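Side-chain contacts in Lys-gingipain catalytic subunit (Porphyromonas gingivalis, PDB 6I9A), which cleaves proteins after lysine residues as a secreted cysteine endopeptidase of family C25 and may act as a virulence factor in periodontal disease: residues 32-37 with 139-144; 157-162 with 195-200; 288-291 with 296-299; 373-378 with 396-401. All blocks are in the same frame, centred on the assembly; numbering follows the deposited sequence.

Contact 1 of 4, residues 32-37 with 139-144; sequences LTWKAQ and YEKATM
The indole N-H of W34 and the ammonium group of K35 converge on one carboxylate oxygen of E140. W34 NE1 donates to E140 OE1 at 2.8 Å through a bent bond (144°) that lies nearly in the indole plane but stands above the carboxylate plane. K35 NZ meets the same E140 OE1 at 2.9 Å from the opposite face, on the syn side, and forms a salt bridge. A water accepts from K35 NZ and donates to E140 OE2, so that both carboxylate oxygens are engaged, which should limit rotation of the group. K141 supplies the apolar half: its extended chain runs over one indole face, with CG 3.8 Å from the centroid of the W34 six-membered ring and CE 3.5 Å from W34 CE3. With CG anti to the backbone N (chi1 167°), W34 carries its indole across to E140 and K141. A second water links K141 NZ to Q37 OE1. K35 NZ has its strongest partner outside the two segments, a salt bridge to D362, and S364 OG also bonds it. Helix 126-141 ends in a Schellman motif at A142. Helix 25-37 thus packs on its last turn, while K35 touches F40 of strand 40-46 and I447 of strand 446-452 meets both W34 and K141.

Contact 2 of 4, residues 157-162 with 195-200; sequences AGADYS and APYTGC
The Y197 ring meets the 157-162 segment with its hydroxyl end: A157 O lies at the edge, near the ring plane, while G158 CA and A159 N approach obliquely. Over one face sits the backbone A195 N from Y197's own segment, 3.5 Å above the plane and displaced toward the rim. Y197 OH donates to A157 O at 2.7 Å, in the carbonyl plane and on a lone pair, with a C=O...O angle of 139°. Y197 OH also comes within 3.0 Å of G158 C, and the ring carbon Y197 CE2 brushes A159 CB at 4.2 Å. One phenol end thus abuts the backbone from A157 to A159, with the A157 carbonyl as its hydrogen-bond partner. CG of Y197 stands anti to the carbonyl carbon (chi1 -66°), which points the ring across to that backbone. The turn is type II, closed by C200 N to Y197 O at 3.0 Å, with G199 at positive phi; a cis peptide bond precedes P196. Beyond the contact, D160 OD2 is hydrogen-bonded to NE2 of H216, the probable proton donor of the active site. The two loops lie at adjacent strand ends of the mixed sheet: 157-162 follows strand 152-157 and leads into helix 163-178, whose N164 touches both A157 and Y197, while 195-200 follows edge strand 188-192, whose Y192 packs on Y197.

Contact 3 of 4, residues 288-291 with 296-299; sequences DYYW and NAVF. With H8E (benzyl-N-[(2S)-1-[[(3S)-7-amino-1-(benzylamino)-1,2-dioxoheptan-3-yl]amino]-5-(2-methyl-2-phenylhydrazinyl)-1,5-dioxopentan-2-yl]carbamate), chain I.
Y289 and A297 pack the loop after helix 285-293 back against that helix, in the caspase-like catalytic domain of the gingipains. The tight part centres on A297 CB, which makes a CH-pi contact over one face of the Y289 ring, 3.7 Å from its centroid, and also touches Y290 CD1 at 4.0 Å. Y289 CG lies anti to the backbone N (chi1 -175°), carrying the ring across to the loop, where its hydroxyl donates to V298 O at 2.9 Å, coming from well above the carbonyl plane. F299 meets this ring rim to rim, the planes 31° apart, with F299 CD1 3.7 Å from Y289 CD2; V167 of helix 163-178 packs on both. A water over one face of the F299 ring bridges Y290 OH and A297 O, donating to both, and the Y290 hydroxyl is also hydrogen-bonded to I345 O. The outer side is looser, with V298 and N296 exposed to solvent. One residue before Y289, D288 belongs to the inhibitor pocket: OD1 is hydrogen-bonded to the hydroxyls of Y353 and Y357, and S283 OG is a partner of OD2. The amine ending the inhibitor's lysine-like arm, H8E NAB, donates to D288 OD2 at 2.9 Å.

Contact 4 of 4, residues 373-378 with 396-401; sequences KTNTYT and AGSYVA
In the C-terminal Ig-like domain, N375 and S398 join the segment that leads into edge strand 377-378 to the turn that opens strand 399-404. The link is a single, nearly straight hydrogen bond: N375 ND2 donates to S398 OG at 2.9 Å, with an N-H...O angle of 173° and the serine oxygen essentially in the amide plane. The other side of the same amide is held by its own backbone, since N375 OD1 accepts from T376 N at 2.8 Å. This second bond is less favourable, the N-H arriving almost broadside to the C=O (103°) and tilted out of its plane. It goes with a chi1 of -148° for N375, displaced from the staggered values, which brings OD1 back to the N-H of the next residue. S395, in the turn just before S398, takes part on both sides of the link: its hydroxyl gives N375 OD1 a further partner, and its carbonyl takes a hydrogen bond from S398 OG. The amide is thereby fixed in rotation, and the serine oxygen is engaged both as acceptor and as donor. Both side chains are buried and both touch I438 of strand 432-439. The turn itself passes through G397 at positive phi. Backbone bonds of T376 with S395 and T378 with Q393 pair this segment antiparallel with strand 389-394. The side-chain bond ties the approach to an edge strand of the Ig-like beta-sandwich to the turn between strands 389-394 and 399-404, which are not neighbours in the sheet.

Overall arrangement
Along the chain the four contacts follow in series, with none nesting or crossing. Contact 1 closes the longest loop, about 100 residues that contain strands 40-46, 79-83 and 117-121 of the first parallel sheet. Contact 2 closes a shorter one, which holds helix 163-178 and strand 188-192 of the mixed sheet. Contact 3 spans only four intervening residues, folding the chain back on helix 285-293. Contact 4 closes the first loop of the Ig-like domain, around strand 389-394. Contacts 2 and 3 lie toward the inhibitor end, their centres about 20 Å apart. Contacts 1 and 4 meet where the catalytic part joins the Ig-like domain: Q37 O lies 3.3 Å from A401 CB.

Contact 1 of 4, residues 32-37 with 139-144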
loop_
_atom_site.group_PDB
_atom_site.type_symbol
_atom_site.label_atom_id
_atom_site.label_comp_id
_atom_site.label_asym_id
_atom_site.label_seq_id
_atom_site.Cartn_x
_atom_site.Cartn_y
_atom_site.Cartn_z
ATOM N N LEU A 32 -10.813 -5.370 -10.375
ATOM C CA LEU A 32 -11.493 -4.139 -10.807
ATOM C C LEU A 32 -12.938 -4.083 -10.316
ATOM O O LEU A 32 -13.425 -3.027 -9.899
ATOM C CB LEU A 32 -11.469 -4.052 -12.352
ATOM C CG LEU A 32 -10.069 -3.970 -12.968
ATOM C CD1 LEU A 32 -10.168 -4.133 -14.463
ATOM C CD2 LEU A 32 -9.302 -2.697 -12.543
ATOM N N THR A 33 -13.627 -5.211 -10.321
ATOM C CA THR A 33 -15.021 -5.260 -9.847
ATOM C C THR A 33 -15.088 -4.791 -8.399
ATOM O O THR A 33 -15.898 -3.948 -8.027
ATOM C CB THR A 33 -15.602 -6.647 -10.013
ATOM O OG1 THR A 33 -15.656 -6.946 -11.415
ATOM C CG2 THR A 33 -16.977 -6.795 -9.370
ATOM N N TRP A 34 -14.227 -5.373 -7.541
ATOM C CA TRP A 34 -14.210 -5.003 -6.114
ATOM C C TRP A 34 -13.801 -3.551 -5.896
ATOM O O TRP A 34 -14.408 -2.856 -5.093
ATOM C CB TRP A 34 -13.322 -5.964 -5.343
ATOM C CG TRP A 34 -12.979 -5.526 -3.955
ATOM C CD1 TRP A 34 -11.714 -5.269 -3.501
ATOM C CD2 TRP A 34 -13.864 -5.213 -2.868
ATOM N NE1 TRP A 34 -11.742 -4.909 -2.185
ATOM C CE2 TRP A 34 -13.052 -4.848 -1.768
ATOM C CE3 TRP A 34 -15.270 -5.243 -2.697
ATOM C CZ2 TRP A 34 -13.591 -4.487 -0.535
ATOM C CZ3 TRP A 34 -15.791 -4.864 -1.475
ATOM C CH2 TRP A 34 -14.967 -4.512 -0.407
ATOM N N LYS A 35 -12.766 -3.058 -6.623
ATOM C CA LYS A 35 -12.372 -1.666 -6.439
ATOM C C LYS A 35 -13.516 -0.721 -6.809
ATOM O O LYS A 35 -13.761 0.252 -6.119
ATOM C CB LYS A 35 -11.118 -1.336 -7.253
ATOM C CG LYS A 35 -9.859 -2.096 -6.787
ATOM C CD LYS A 35 -9.536 -1.973 -5.268
ATOM C CE LYS A 35 -8.201 -2.615 -5.011
ATOM N NZ LYS A 35 -7.762 -2.507 -3.605
ATOM N N ALA A 36 -14.285 -1.043 -7.891
ATOM C CA ALA A 36 -15.453 -0.184 -8.237
ATOM C C ALA A 36 -16.494 -0.290 -7.127
ATOM O O ALA A 36 -17.053 0.724 -6.679
ATOM C CB ALA A 36 -16.062 -0.631 -9.556
ATOM N N GLN A 37 -16.748 -1.515 -6.631
ATOM C CA GLN A 37 -17.751 -1.698 -5.588
ATOM C C GLN A 37 -17.438 -0.915 -4.318
ATOM O O GLN A 37 -18.353 -0.417 -3.640
ATOM C CB GLN A 37 -17.899 -3.194 -5.255
ATOM C CG GLN A 37 -18.610 -3.936 -6.366
ATOM C CD GLN A 37 -18.543 -5.432 -6.198
ATOM O OE1 GLN A 37 -17.661 -5.973 -5.533
ATOM N NE2 GLN A 37 -19.502 -6.137 -6.821
ATOM N N TYR A 139 -8.338 -10.110 2.236
ATOM C CA TYR A 139 -7.960 -9.165 3.271
ATOM C C TYR A 139 -8.928 -7.987 3.351
ATOM O O TYR A 139 -9.430 -7.631 4.432
ATOM C CB TYR A 139 -6.525 -8.657 2.989
ATOM C CG TYR A 139 -5.992 -7.775 4.100
ATOM C CD1 TYR A 139 -5.349 -8.334 5.214
ATOM C CD2 TYR A 139 -6.133 -6.387 4.049
ATOM C CE1 TYR A 139 -4.877 -7.543 6.232
ATOM C CE2 TYR A 139 -5.653 -5.581 5.070
ATOM C CZ TYR A 139 -4.996 -6.161 6.138
ATOM O OH TYR A 139 -4.499 -5.359 7.132
ATOM N N GLU A 140 -9.246 -7.379 2.198
ATOM C CA GLU A 140 -10.089 -6.172 2.170
ATOM C C GLU A 140 -11.570 -6.449 2.449
ATOM O O GLU A 140 -12.256 -5.595 3.016
ATOM C CB GLU A 140 -9.970 -5.460 0.816
ATOM C CG GLU A 140 -8.571 -4.937 0.541
ATOM C CD GLU A 140 -8.635 -3.859 -0.527
ATOM O OE1 GLU A 140 -9.094 -4.145 -1.654
ATOM O OE2 GLU A 140 -8.188 -2.718 -0.258
ATOM N N LYS A 141 -12.054 -7.621 2.021
ATOM C CA LYS A 141 -13.438 -8.020 2.311
ATOM C C LYS A 141 -13.518 -8.675 3.684
ATOM O O LYS A 141 -14.634 -8.933 4.183
ATOM C CB LYS A 141 -13.956 -8.999 1.266
ATOM C CG LYS A 141 -14.089 -8.332 -0.102
ATOM C CD LYS A 141 -14.715 -9.350 -1.058
ATOM C CE LYS A 141 -15.070 -8.765 -2.391
ATOM N NZ LYS A 141 -16.015 -9.701 -3.112
ATOM N N ALA A 142 -12.344 -8.930 4.331
ATOM C CA ALA A 142 -12.271 -9.532 5.667
ATOM C C ALA A 142 -13.048 -10.830 5.754
ATOM O O ALA A 142 -13.807 -11.064 6.687
ATOM C CB ALA A 142 -12.722 -8.549 6.746
ATOM N N THR A 143 -12.758 -11.721 4.781
ATOM C CA THR A 143 -13.422 -13.039 4.727
ATOM C C THR A 143 -12.533 -14.129 5.316
ATOM O O THR A 143 -12.866 -15.317 5.199
ATOM C CB THR A 143 -13.779 -13.366 3.268
ATOM O OG1 THR A 143 -12.570 -13.342 2.519
ATOM C CG2 THR A 143 -14.835 -12.443 2.703
ATOM N N MET A 144 -11.422 -13.758 5.993
ATOM C CA MET A 144 -10.561 -14.785 6.571
ATOM C C MET A 144 -11.258 -15.450 7.764
ATOM O O MET A 144 -11.929 -14.760 8.556
ATOM C CB MET A 144 -9.201 -14.165 6.996
ATOM C CG MET A 144 -9.278 -13.153 8.127
ATOM S SD MET A 144 -9.900 -11.483 7.694
ATOM C CE MET A 144 -8.522 -10.776 6.770
HETATM O O HOH W 1 -8.550 -0.440 -1.581
HETATM O O HOH W 2 -16.452 -8.405 -5.521
#

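Contact 2 of 4, residues 157-162 with 195-200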
loop_
_atom_site.group_PDB
_atom_site.type_symbol
_atom_site.label_atom_id
_atom_site.label_comp_id
_atom_site.label_asym_id
_atom_site.label_seq_id
_atom_site.Cartn_x
_atom_site.Cartn_y
_atom_site.Cartn_z
ATOM N N ALA A 157 15.158 -6.555 13.891
ATOM C CA ALA A 157 16.366 -5.780 13.686
ATOM C C ALA A 157 17.437 -6.800 13.351
ATOM O O ALA A 157 17.944 -7.502 14.266
ATOM C CB ALA A 157 16.732 -4.981 14.932
ATOM N N GLY A 158 17.724 -7.009 12.076
ATOM C CA GLY A 158 18.649 -8.051 11.651
ATOM C C GLY A 158 20.094 -7.747 11.957
ATOM O O GLY A 158 20.452 -6.733 12.564
ATOM N N ALA A 159 20.950 -8.639 11.471
ATOM C CA ALA A 159 22.366 -8.623 11.848
ATOM C C ALA A 159 23.172 -7.559 11.142
ATOM O O ALA A 159 23.064 -7.373 9.931
ATOM C CB ALA A 159 22.984 -9.982 11.545
ATOM N N ASP A 160 24.005 -6.858 11.920
ATOM C CA ASP A 160 25.061 -5.967 11.430
ATOM C C ASP A 160 25.903 -5.643 12.621
ATOM O O ASP A 160 25.389 -5.106 13.607
ATOM C CB ASP A 160 24.511 -4.698 10.741
ATOM C CG ASP A 160 25.663 -3.930 10.135
ATOM O OD1 ASP A 160 26.455 -3.348 10.904
ATOM O OD2 ASP A 160 25.766 -3.877 8.890
ATOM N N TYR A 161 27.227 -5.920 12.549
ATOM C CA TYR A 161 28.053 -5.824 13.760
ATOM C C TYR A 161 27.936 -4.464 14.432
ATOM O O TYR A 161 27.896 -4.372 15.669
ATOM C CB TYR A 161 29.520 -6.150 13.448
ATOM C CG TYR A 161 29.681 -7.556 12.897
ATOM C CD1 TYR A 161 29.442 -8.674 13.690
ATOM C CD2 TYR A 161 29.991 -7.764 11.558
ATOM C CE1 TYR A 161 29.559 -9.973 13.161
ATOM C CE2 TYR A 161 30.116 -9.048 11.021
ATOM C CZ TYR A 161 29.878 -10.150 11.819
ATOM O OH TYR A 161 29.987 -11.405 11.229
ATOM N N SER A 162 27.955 -3.378 13.614
ATOM C CA SER A 162 27.891 -2.037 14.198
ATOM C C SER A 162 26.495 -1.425 14.189
ATOM O O SER A 162 26.138 -0.733 15.146
ATOM C CB SER A 162 28.873 -1.072 13.533
ATOM O OG SER A 162 28.561 -0.807 12.163
ATOM N N ALA A 195 20.800 -11.464 17.725
ATOM C CA ALA A 195 20.953 -12.915 17.768
ATOM C C ALA A 195 20.791 -13.423 19.207
ATOM O O ALA A 195 21.087 -12.707 20.168
ATOM C CB ALA A 195 22.333 -13.279 17.226
ATOM N N PRO A 196 20.205 -14.634 19.383
ATOM C CA PRO A 196 19.801 -15.572 18.327
ATOM C C PRO A 196 18.482 -15.209 17.661
ATOM O O PRO A 196 17.499 -14.824 18.309
ATOM C CB PRO A 196 19.672 -16.905 19.081
ATOM C CG PRO A 196 19.238 -16.493 20.445
ATOM C CD PRO A 196 20.029 -15.231 20.736
ATOM N N TYR A 197 18.479 -15.358 16.354
ATOM C CA TYR A 197 17.270 -15.140 15.539
ATOM C C TYR A 197 16.466 -16.403 15.302
ATOM O O TYR A 197 15.435 -16.359 14.611
ATOM C CB TYR A 197 17.676 -14.547 14.188
ATOM C CG TYR A 197 18.261 -13.155 14.305
ATOM C CD1 TYR A 197 17.439 -12.056 14.568
ATOM C CD2 TYR A 197 19.625 -12.941 14.164
ATOM C CE1 TYR A 197 17.957 -10.767 14.652
ATOM C CE2 TYR A 197 20.160 -11.651 14.223
ATOM C CZ TYR A 197 19.316 -10.572 14.486
ATOM O OH TYR A 197 19.873 -9.319 14.557
ATOM N N THR A 198 16.960 -17.528 15.810
ATOM C CA THR A 198 16.367 -18.828 15.573
ATOM C C THR A 198 14.850 -18.842 15.700
ATOM O O THR A 198 14.313 -18.346 16.706
ATOM C CB THR A 198 16.929 -19.802 16.592
ATOM O OG1 THR A 198 18.346 -19.624 16.650
ATOM C CG2 THR A 198 16.584 -21.226 16.239
ATOM N N GLY A 199 14.192 -19.312 14.648
ATOM C CA GLY A 199 12.744 -19.471 14.626
ATOM C C GLY A 199 11.961 -18.208 14.319
ATOM O O GLY A 199 10.727 -18.247 14.300
ATOM N N CYS A 200 12.635 -17.106 14.004
ATOM C CA CYS A 200 11.909 -15.839 13.831
ATOM C C CYS A 200 10.911 -15.849 12.678
ATOM O O CYS A 200 9.939 -15.112 12.749
ATOM C CB CYS A 200 12.868 -14.662 13.688
ATOM S SG CYS A 200 13.959 -14.749 12.238
#

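Contact 3 of 4, residues 288-291 with 296-299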
loop_
_atom_site.group_PDB
_atom_site.type_symbol
_atom_site.label_atom_id
_atom_site.label_comp_id
_atom_site.label_asym_id
_atom_site.label_seq_id
_atom_site.Cartn_x
_atom_site.Cartn_y
_atom_site.Cartn_z
ATOM N N ASP A 288 17.131 5.004 6.141
ATOM C CA ASP A 288 16.103 4.045 6.572
ATOM C C ASP A 288 15.701 4.282 8.024
ATOM O O ASP A 288 14.562 4.000 8.420
ATOM C CB ASP A 288 16.573 2.602 6.415
ATOM C CG ASP A 288 16.367 1.960 5.060
ATOM O OD1 ASP A 288 15.839 2.648 4.126
ATOM O OD2 ASP A 288 16.664 0.763 4.947
ATOM N N TYR A 289 16.657 4.746 8.875
ATOM C CA TYR A 289 16.322 5.060 10.275
ATOM C C TYR A 289 15.224 6.144 10.305
ATOM O O TYR A 289 14.212 6.000 10.959
ATOM C CB TYR A 289 17.606 5.459 10.994
ATOM C CG TYR A 289 17.560 5.721 12.477
ATOM C CD1 TYR A 289 16.743 4.971 13.334
ATOM C CD2 TYR A 289 18.481 6.580 13.057
ATOM C CE1 TYR A 289 16.830 5.139 14.719
ATOM C CE2 TYR A 289 18.611 6.699 14.429
ATOM C CZ TYR A 289 17.781 5.980 15.256
ATOM O OH TYR A 289 17.881 6.088 16.646
ATOM N N TYR A 290 15.478 7.233 9.597
ATOM C CA TYR A 290 14.494 8.313 9.564
ATOM C C TYR A 290 13.189 7.853 8.939
ATOM O O TYR A 290 12.109 8.219 9.409
ATOM C CB TYR A 290 15.020 9.531 8.740
ATOM C CG TYR A 290 16.410 9.980 9.150
ATOM C CD1 TYR A 290 16.732 10.171 10.490
ATOM C CD2 TYR A 290 17.375 10.270 8.194
ATOM C CE1 TYR A 290 18.012 10.562 10.869
ATOM C CE2 TYR A 290 18.649 10.688 8.559
ATOM C CZ TYR A 290 18.953 10.843 9.898
ATOM O OH TYR A 290 20.223 11.247 10.247
ATOM N N TRP A 291 13.302 7.030 7.878
ATOM C CA TRP A 291 12.114 6.502 7.186
ATOM C C TRP A 291 11.132 5.901 8.160
ATOM O O TRP A 291 9.951 6.217 8.147
ATOM C CB TRP A 291 12.605 5.485 6.158
ATOM C CG TRP A 291 11.663 5.093 5.068
ATOM C CD1 TRP A 291 11.714 5.547 3.784
ATOM C CD2 TRP A 291 10.654 4.066 5.090
ATOM N NE1 TRP A 291 10.801 4.888 3.008
ATOM C CE2 TRP A 291 10.152 3.947 3.775
ATOM C CE3 TRP A 291 10.150 3.209 6.079
ATOM C CZ2 TRP A 291 9.201 2.994 3.410
ATOM C CZ3 TRP A 291 9.145 2.310 5.734
ATOM C CH2 TRP A 291 8.696 2.184 4.409
ATOM N N ASN A 296 15.459 13.660 12.854
ATOM C CA ASN A 296 16.006 14.036 14.199
ATOM C C ASN A 296 16.271 12.794 15.066
ATOM O O ASN A 296 16.598 12.938 16.226
ATOM C CB ASN A 296 15.204 15.089 14.974
ATOM C CG ASN A 296 15.642 16.485 14.651
ATOM O OD1 ASN A 296 16.839 16.720 14.341
ATOM N ND2 ASN A 296 14.690 17.424 14.665
ATOM N N ALA A 297 16.223 11.606 14.493
ATOM C CA ALA A 297 16.682 10.392 15.162
ATOM C C ALA A 297 18.216 10.427 15.182
ATOM O O ALA A 297 18.843 10.897 14.249
ATOM C CB ALA A 297 16.188 9.182 14.352
ATOM N N VAL A 298 18.794 9.963 16.282
ATOM C CA VAL A 298 20.240 9.972 16.487
ATOM C C VAL A 298 20.750 8.544 16.632
ATOM O O VAL A 298 20.127 7.710 17.321
ATOM C CB VAL A 298 20.553 10.831 17.736
ATOM C CG1 VAL A 298 22.008 10.714 18.151
ATOM C CG2 VAL A 298 20.173 12.286 17.477
ATOM N N PHE A 299 21.849 8.229 15.962
ATOM C CA PHE A 299 22.415 6.885 16.049
ATOM C C PHE A 299 22.830 6.552 17.472
ATOM O O PHE A 299 23.479 7.371 18.154
ATOM C CB PHE A 299 23.631 6.721 15.132
ATOM C CG PHE A 299 23.413 7.090 13.677
ATOM C CD1 PHE A 299 22.181 6.922 13.071
ATOM C CD2 PHE A 299 24.449 7.628 12.925
ATOM C CE1 PHE A 299 21.987 7.285 11.742
ATOM C CE2 PHE A 299 24.254 7.956 11.584
ATOM C CZ PHE A 299 23.034 7.786 10.998
HETATM C CAQ H8E I . 23.634 -8.720 0.514
HETATM C CAK H8E I . 23.610 -10.080 0.888
HETATM C CAH H8E I . 24.077 -10.464 2.146
HETATM C CAL H8E I . 24.587 -9.530 3.043
HETATM C CAR H8E I . 24.614 -8.204 2.638
HETATM C CBO H8E I . 24.117 -7.765 1.420
HETATM C CBA H8E I . 24.236 -6.398 1.093
HETATM N NBE H8E I . 23.103 -5.588 1.573
HETATM C CBL H8E I . 23.236 -4.290 1.962
HETATM O OAE H8E I . 24.345 -3.749 2.043
HETATM C CBN H8E I . 21.941 -3.557 2.301
HETATM O OAG H8E I . 20.969 -4.334 2.555
HETATM C CBS H8E I . 22.180 -2.408 3.331
HETATM C CBB H8E I . 20.903 -1.979 4.063
HETATM C CAY H8E I . 21.163 -0.938 5.155
HETATM C CAX H8E I . 19.902 -0.290 5.736
HETATM C CAW H8E I . 19.118 -1.246 6.626
HETATM N NAB H8E I . 17.928 -0.533 7.181
HETATM N NBG H8E I . 22.838 -1.234 2.746
HETATM C C H8E I . 24.009 -0.718 3.119
HETATM O O H8E I . 24.750 -1.175 3.980
HETATM C CA H8E I . 24.462 0.427 2.224
HETATM N N H8E I . 25.416 1.312 2.887
HETATM C CBK H8E I . 25.066 2.112 3.925
HETATM O OAD H8E I . 23.935 2.012 4.422
HETATM O OBI H8E I . 25.972 2.924 4.322
HETATM C CBD H8E I . 25.712 3.766 5.504
HETATM C CBP H8E I . 26.932 4.437 5.952
HETATM C CAS H8E I . 27.217 5.760 5.612
HETATM C CAM H8E I . 28.391 6.441 6.055
HETATM C CAI H8E I . 29.298 5.671 6.803
HETATM C CAN H8E I . 29.043 4.337 7.081
HETATM C CAT H8E I . 27.879 3.708 6.673
HETATM C CB H8E I . 25.114 -0.145 0.954
HETATM C CG H8E I . 26.350 -1.036 1.248
HETATM C CD H8E I . 26.721 -1.858 0.050
HETATM O OE1 H8E I . 27.413 -1.379 -0.850
HETATM N NE2 H8E I . 26.163 -3.083 0.065
HETATM N NBT H8E I . 26.241 -3.960 -1.029
HETATM C CAA H8E I . 24.902 -4.285 -1.589
HETATM C CBQ H8E I . 27.286 -4.929 -0.939
HETATM C CAU H8E I . 27.204 -6.171 -1.587
HETATM C CAO H8E I . 28.266 -7.069 -1.527
HETATM C CAJ H8E I . 29.413 -6.745 -0.813
HETATM C CAP H8E I . 29.495 -5.538 -0.132
HETATM C CAV H8E I . 28.444 -4.623 -0.212
HETATM O O HOH W 3 21.263 10.906 12.845
#

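Contact 4 of 4, residues 373-378 with 396-401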
loop_
_atom_site.group_PDB
_atom_site.type_symbol
_atom_site.label_atom_id
_atom_site.label_comp_id
_atom_site.label_asym_id
_atom_site.label_seq_id
_atom_site.Cartn_x
_atom_site.Cartn_y
_atom_site.Cartn_z
ATOM N N LYS A 373 -12.378 -2.540 13.833
ATOM C CA LYS A 373 -13.639 -2.290 14.511
ATOM C C LYS A 373 -14.821 -2.656 13.656
ATOM O O LYS A 373 -14.739 -2.762 12.438
ATOM C CB LYS A 373 -13.709 -0.809 14.895
ATOM C CG LYS A 373 -12.640 -0.467 15.975
ATOM C CD LYS A 373 -12.559 1.000 16.309
ATOM C CE LYS A 373 -11.771 1.824 15.319
ATOM N NZ LYS A 373 -10.636 1.110 14.673
ATOM N N THR A 374 -15.975 -2.826 14.308
ATOM C CA THR A 374 -17.225 -3.090 13.616
ATOM C C THR A 374 -17.913 -1.745 13.402
ATOM O O THR A 374 -18.084 -0.969 14.358
ATOM C CB THR A 374 -18.088 -4.057 14.449
ATOM O OG1 THR A 374 -17.383 -5.297 14.537
ATOM C CG2 THR A 374 -19.441 -4.344 13.779
ATOM N N ASN A 375 -18.297 -1.457 12.166
ATOM C CA ASN A 375 -18.854 -0.153 11.856
ATOM C C ASN A 375 -20.336 -0.097 12.254
ATOM O O ASN A 375 -20.968 -1.137 12.487
ATOM C CB ASN A 375 -18.681 0.125 10.317
ATOM C CG ASN A 375 -18.484 1.604 10.028
ATOM O OD1 ASN A 375 -18.824 2.446 10.869
ATOM N ND2 ASN A 375 -17.951 1.929 8.843
ATOM N N THR A 376 -20.877 1.122 12.262
ATOM C CA THR A 376 -22.289 1.402 12.497
ATOM C C THR A 376 -22.825 2.029 11.226
ATOM O O THR A 376 -22.091 2.759 10.536
ATOM C CB THR A 376 -22.484 2.325 13.686
ATOM O OG1 THR A 376 -21.889 3.587 13.397
ATOM C CG2 THR A 376 -21.943 1.722 14.982
ATOM N N TYR A 377 -24.079 1.716 10.868
ATOM C CA TYR A 377 -24.649 2.264 9.640
ATOM C C TYR A 377 -26.139 2.053 9.661
ATOM O O TYR A 377 -26.645 1.193 10.402
ATOM C CB TYR A 377 -24.001 1.574 8.405
ATOM C CG TYR A 377 -24.337 0.113 8.317
ATOM C CD1 TYR A 377 -25.418 -0.322 7.563
ATOM C CD2 TYR A 377 -23.606 -0.831 9.020
ATOM C CE1 TYR A 377 -25.777 -1.656 7.521
ATOM C CE2 TYR A 377 -23.942 -2.177 8.980
ATOM C CZ TYR A 377 -25.039 -2.585 8.229
ATOM O OH TYR A 377 -25.392 -3.916 8.162
ATOM N N THR A 378 -26.810 2.819 8.825
ATOM C CA THR A 378 -28.244 2.651 8.540
ATOM C C THR A 378 -28.419 2.805 7.044
ATOM O O THR A 378 -28.053 3.833 6.473
ATOM C CB THR A 378 -29.126 3.684 9.296
ATOM O OG1 THR A 378 -28.847 3.596 10.685
ATOM C CG2 THR A 378 -30.633 3.431 9.057
ATOM N N ALA A 396 -18.778 8.535 11.224
ATOM C CA ALA A 396 -18.072 9.667 10.631
ATOM C C ALA A 396 -16.772 9.219 9.952
ATOM O O ALA A 396 -15.937 8.568 10.552
ATOM C CB ALA A 396 -17.779 10.710 11.691
ATOM N N GLY A 397 -16.609 9.643 8.707
ATOM C CA GLY A 397 -15.417 9.313 7.940
ATOM C C GLY A 397 -15.561 8.107 7.055
ATOM O O GLY A 397 -14.699 7.863 6.217
ATOM N N SER A 398 -16.637 7.304 7.245
ATOM C CA SER A 398 -16.822 6.147 6.388
ATOM C C SER A 398 -17.109 6.551 4.960
ATOM O O SER A 398 -17.731 7.600 4.700
ATOM C CB SER A 398 -18.011 5.318 6.874
ATOM O OG SER A 398 -17.782 4.797 8.184
ATOM N N TYR A 399 -16.669 5.724 4.019
ATOM C CA TYR A 399 -16.849 5.947 2.578
ATOM C C TYR A 399 -17.889 4.965 2.075
ATOM O O TYR A 399 -17.742 3.744 2.230
ATOM C CB TYR A 399 -15.497 5.770 1.909
ATOM C CG TYR A 399 -15.439 6.107 0.437
ATOM C CD1 TYR A 399 -15.862 7.359 -0.044
ATOM C CD2 TYR A 399 -14.826 5.243 -0.468
ATOM C CE1 TYR A 399 -15.683 7.713 -1.385
ATOM C CE2 TYR A 399 -14.656 5.583 -1.804
ATOM C CZ TYR A 399 -15.072 6.823 -2.249
ATOM O OH TYR A 399 -14.846 7.163 -3.560
ATOM N N VAL A 400 -18.949 5.539 1.468
ATOM C CA VAL A 400 -20.090 4.758 0.997
ATOM C C VAL A 400 -20.119 4.736 -0.515
ATOM O O VAL A 400 -20.009 5.796 -1.138
ATOM C CB VAL A 400 -21.390 5.363 1.573
ATOM C CG1 VAL A 400 -22.601 4.526 1.158
ATOM C CG2 VAL A 400 -21.332 5.507 3.104
ATOM N N ALA A 401 -20.349 3.566 -1.099
ATOM C CA ALA A 401 -20.365 3.418 -2.556
ATOM C C ALA A 401 -21.567 2.622 -2.950
ATOM O O ALA A 401 -21.827 1.548 -2.399
ATOM C CB ALA A 401 -19.098 2.709 -3.051
#